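Local coordinates for DUF4785 domain-containing protein (Legionella pneumophila subsp. pneumophila, PDB 4KH9), which is of unknown function but binds calcium ions and is built from three domains, two of them related to E-set folds, at residues D196-V202 and W238-V244. Coordinates in Å, arbitrary orientation, origin at the centre of the assembly. Where two conformers were deposited one is given. Numbering follows the deposited sequence.
Sequences DVDARLV and WYLETDV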
ATOM      1  N   ASP A 196      20.757   6.416  -9.670  1.00 38.96           N
ATOM      2  CA  ASP A 196      20.307   5.038  -9.766  1.00 37.57           C
ATOM      3  C   ASP A 196      19.032   4.868  -8.921  1.00 37.62           C
ATOM      4  O   ASP A 196      19.087   4.718  -7.687  1.00 35.20           O
ATOM      5  CB  ASP A 196      21.437   4.059  -9.355  1.00 39.55           C
ATOM      6  CG  ASP A 196      21.178   2.579  -9.630  1.00 48.48           C
ATOM      7  OD1 ASP A 196      20.116   2.255 -10.203  1.00 50.75           O
ATOM      8  OD2 ASP A 196      22.033   1.746  -9.253  1.00 49.88           O
ATOM      9  N   VAL A 197      17.878   4.989  -9.599  1.00 32.74           N
ATOM     10  CA  VAL A 197      16.526   4.869  -9.011  1.00 32.21           C
ATOM     11  C   VAL A 197      15.682   3.954  -9.870  1.00 34.84           C
ATOM     12  O   VAL A 197      15.619   4.134 -11.083  1.00 32.95           O
ATOM     13  CB  VAL A 197      15.791   6.235  -8.842  1.00 37.41           C
ATOM     14  CG1 VAL A 197      14.428   6.079  -8.151  1.00 36.08           C
ATOM     15  CG2 VAL A 197      16.625   7.272  -8.138  1.00 37.90           C
ATOM     16  N   ASP A 198      14.964   3.029  -9.243  1.00 32.94           N
ATOM     17  CA  ASP A 198      14.016   2.137  -9.937  1.00 33.41           C
ATOM     18  C   ASP A 198      12.708   2.178  -9.161  1.00 33.31           C
ATOM     19  O   ASP A 198      12.760   2.213  -7.929  1.00 31.39           O
ATOM     20  CB  ASP A 198      14.575   0.693 -10.013  1.00 36.50           C
ATOM     21  CG  ASP A 198      15.984   0.560 -10.567  1.00 61.36           C
ATOM     22  OD1 ASP A 198      16.207   0.960 -11.735  1.00 63.81           O
ATOM     23  OD2 ASP A 198      16.871   0.051  -9.831  1.00 74.52           O
ATOM     24  N   ALA A 199      11.557   2.221  -9.836  1.00 27.04           N
ATOM     25  CA  ALA A 199      10.265   2.250  -9.129  1.00 25.30           C
ATOM     26  C   ALA A 199       9.182   1.602  -9.986  1.00 28.40           C
ATOM     27  O   ALA A 199       9.209   1.697 -11.215  1.00 28.64           O
ATOM     28  CB  ALA A 199       9.882   3.686  -8.761  1.00 26.38           C
ATOM     29  N   ARG A 200       8.246   0.912  -9.336  1.00 25.75           N
ATOM     30  CA  ARG A 200       7.158   0.242 -10.033  1.00 26.35           C
ATOM     31  C   ARG A 200       5.972   0.129  -9.131  1.00 28.28           C
ATOM     32  O   ARG A 200       6.080   0.317  -7.933  1.00 30.40           O
ATOM     33  CB  ARG A 200       7.603  -1.162 -10.519  1.00 28.35           C
ATOM     34  CG  ARG A 200       7.961  -2.105  -9.339  1.00 29.04           C
ATOM     35  CD  ARG A 200       8.347  -3.471  -9.852  1.00 36.33           C
ATOM     36  NE  ARG A 200       8.519  -4.436  -8.763  1.00 39.90           N
ATOM     37  CZ  ARG A 200       8.726  -5.737  -8.950  1.00 51.28           C
ATOM     38  NH1 ARG A 200       8.792  -6.236 -10.179  1.00 36.88           N
ATOM     39  NH2 ARG A 200       8.868  -6.549  -7.909  1.00 39.59           N
ATOM     40  N   LEU A 201       4.852  -0.262  -9.709  1.00 25.81           N
ATOM     41  CA  LEU A 201       3.587  -0.495  -8.997  1.00 23.39           C
ATOM     42  C   LEU A 201       3.301  -1.967  -9.070  1.00 27.86           C
ATOM     43  O   LEU A 201       3.392  -2.539 -10.157  1.00 26.01           O
ATOM     44  CB  LEU A 201       2.442   0.340  -9.627  1.00 21.72           C
ATOM     45  CG  LEU A 201       2.751   1.834  -9.803  1.00 25.79           C
ATOM     46  CD1 LEU A 201       1.590   2.561 -10.536  1.00 23.70           C
ATOM     47  CD2 LEU A 201       3.043   2.498  -8.442  1.00 25.94           C
ATOM     48  N   VAL A 202       2.984  -2.589  -7.925  1.00 27.56           N
ATOM     49  CA  VAL A 202       2.705  -4.031  -7.855  1.00 28.54           C
ATOM     50  C   VAL A 202       1.275  -4.224  -7.346  1.00 31.53           C
ATOM     51  O   VAL A 202       0.899  -3.742  -6.280  1.00 30.96           O
ATOM     52  CB  VAL A 202       3.755  -4.799  -6.979  1.00 32.55           C
ATOM     53  CG1 VAL A 202       3.505  -6.308  -7.038  1.00 33.42           C
ATOM     54  CG2 VAL A 202       5.188  -4.506  -7.444  1.00 32.03           C
ATOM     55  N   TRP A 238      -2.598  -2.131  -3.759  1.00 32.64           N
ATOM     56  CA  TRP A 238      -1.414  -1.998  -4.586  1.00 30.51           C
ATOM     57  C   TRP A 238      -0.318  -1.386  -3.767  1.00 34.99           C
ATOM     58  O   TRP A 238      -0.596  -0.731  -2.762  1.00 33.94           O
ATOM     59  CB  TRP A 238      -1.704  -1.101  -5.796  1.00 28.05           C
ATOM     60  CG  TRP A 238      -2.524  -1.716  -6.875  1.00 28.11           C
ATOM     61  CD1 TRP A 238      -3.835  -2.086  -6.810  1.00 30.85           C
ATOM     62  CD2 TRP A 238      -2.095  -1.971  -8.223  1.00 27.83           C
ATOM     63  NE1 TRP A 238      -4.221  -2.652  -8.000  1.00 30.59           N
ATOM     64  CE2 TRP A 238      -3.176  -2.578  -8.894  1.00 32.30           C
ATOM     65  CE3 TRP A 238      -0.861  -1.841  -8.896  1.00 28.53           C
ATOM     66  CZ2 TRP A 238      -3.091  -2.987 -10.233  1.00 31.43           C
ATOM     67  CZ3 TRP A 238      -0.779  -2.247 -10.224  1.00 30.60           C
ATOM     68  CH2 TRP A 238      -1.883  -2.807 -10.878  1.00 31.32           C
ATOM     69  N   TYR A 239       0.923  -1.547  -4.233  1.00 33.01           N
ATOM     70  CA  TYR A 239       2.093  -0.957  -3.633  1.00 33.41           C
ATOM     71  C   TYR A 239       2.970  -0.320  -4.666  1.00 34.04           C
ATOM     72  O   TYR A 239       3.143  -0.826  -5.774  1.00 32.80           O
ATOM     73  CB  TYR A 239       2.945  -2.002  -2.828  1.00 37.22           C
ATOM     74  CG  TYR A 239       2.333  -2.380  -1.505  1.00 44.37           C
ATOM     75  CD1 TYR A 239       1.365  -3.382  -1.422  1.00 47.03           C
ATOM     76  CD2 TYR A 239       2.644  -1.674  -0.342  1.00 46.86           C
ATOM     77  CE1 TYR A 239       0.733  -3.681  -0.211  1.00 48.41           C
ATOM     78  CE2 TYR A 239       2.035  -1.981   0.875  1.00 47.37           C
ATOM     79  CZ  TYR A 239       1.060  -2.967   0.928  1.00 58.18           C
ATOM     80  OH  TYR A 239       0.446  -3.276   2.114  1.00 65.41           O
ATOM     81  N   LEU A 240       3.497   0.812  -4.286  1.00 30.15           N
ATOM     82  CA  LEU A 240       4.601   1.489  -4.914  1.00 29.37           C
ATOM     83  C   LEU A 240       5.860   0.872  -4.318  1.00 30.89           C
ATOM     84  O   LEU A 240       5.980   0.832  -3.091  1.00 27.70           O
ATOM     85  CB  LEU A 240       4.548   3.013  -4.703  1.00 29.26           C
ATOM     86  CG  LEU A 240       5.859   3.770  -5.014  1.00 33.03           C
ATOM     87  CD1 LEU A 240       6.190   3.697  -6.524  1.00 31.72           C
ATOM     88  CD2 LEU A 240       5.809   5.213  -4.515  1.00 36.82           C
ATOM     89  N   GLU A 241       6.752   0.329  -5.167  1.00 27.61           N
ATOM     90  CA  GLU A 241       8.035  -0.249  -4.724  1.00 27.84           C
ATOM     91  C   GLU A 241       9.158   0.523  -5.361  1.00 29.01           C
ATOM     92  O   GLU A 241       9.156   0.705  -6.582  1.00 27.58           O
ATOM     93  CB  GLU A 241       8.176  -1.747  -5.119  1.00 29.29           C
ATOM     94  CG  GLU A 241       7.157  -2.722  -4.560  1.00 45.23           C
ATOM     95  CD  GLU A 241       7.536  -4.167  -4.842  1.00 75.24           C
ATOM     96  OE1 GLU A 241       8.225  -4.433  -5.857  1.00 57.31           O
ATOM     97  OE2 GLU A 241       7.110  -5.043  -4.055  1.00 84.09           O
ATOM     98  N   THR A 242      10.082   0.999  -4.579  1.00 26.76           N
ATOM     99  CA  THR A 242      11.199   1.732  -5.153  0.50 26.29           C
ATOM    100  C   THR A 242      12.506   1.285  -4.502  1.00 30.62           C
ATOM    101  O   THR A 242      12.536   0.891  -3.324  1.00 28.10           O
ATOM    102  CB  THR A 242      10.996   3.258  -5.075  0.50 30.89           C
ATOM    103  OG1 THR A 242      12.153   3.915  -5.598  0.50 24.75           O
ATOM    104  CG2 THR A 242      10.726   3.747  -3.686  0.50 30.51           C
ATOM    105  N   ASP A 243      13.586   1.395  -5.289  1.00 29.62           N
ATOM    106  CA  ASP A 243      14.949   1.039  -4.918  1.00 30.30           C
ATOM    107  C   ASP A 243      15.867   2.134  -5.391  1.00 29.71           C
ATOM    108  O   ASP A 243      15.796   2.561  -6.545  1.00 27.93           O
ATOM    109  CB  ASP A 243      15.345  -0.336  -5.514  1.00 33.19           C
ATOM    110  CG  ASP A 243      16.440  -1.095  -4.774  1.00 51.00           C
ATOM    111  OD1 ASP A 243      16.951  -0.572  -3.734  1.00 53.14           O
ATOM    112  OD2 ASP A 243      16.790  -2.210  -5.221  1.00 58.93           O
ATOM    113  N   VAL A 244      16.673   2.656  -4.470  1.00 25.32           N
ATOM    114  CA  VAL A 244      17.586   3.746  -4.761  1.00 26.81           C
ATOM    115  C   VAL A 244      19.033   3.351  -4.324  1.00 33.95           C
ATOM    116  O   VAL A 244      19.240   2.812  -3.217  1.00 32.59           O
ATOM    117  CB  VAL A 244      17.079   5.011  -4.028  1.00 32.48           C
ATOM    118  CG1 VAL A 244      18.088   6.144  -4.067  1.00 33.83           C
ATOM    119  CG2 VAL A 244      15.724   5.474  -4.589  1.00 32.27           C
TER
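Strand 196-202 and segment 238-244 of strand 238-248 run antiparallel, and each hydrogen-bonded pair (Asp198-Asp243, Arg200-Glu241, Val202-Tyr239) is closed by two backbone N-H...O bonds. On the face of these pairs, Arg200 leaves the backbone in a p rotamer and then runs extended, so that NE and NH2 reach OE1 of Glu241 at 2.9 and 3.0 Å, an edge-on salt bridge; CG2 of Val202 packs 3.4 Å from OE1 of Glu241. Asp243, by contrast, turns its carboxylate to Arg254. The other face is mainly apolar: Val197 CG1 meets Val244 CG2 at 3.8 Å, and Leu201 CD2 meets Leu240 CD1 at 3.9 Å. Between them, in the conformer given, Thr242 (chi1 t) donates a hydrogen bond from OG1 to Asp198 O (2.9 Å), which also accepts the Asp243 amide. At the start of strand 238-248 the Trp238 ring edge borders Leu201. Asp196, its side chain about 3 Å from a bound calcium ion, and Asp198 belong to a calcium site of this protein. Within this E-set-clan central domain, strands 208-217 and 251-264 flank the pair, while strand 163-168 packs against Leu240, Thr242 and Val244.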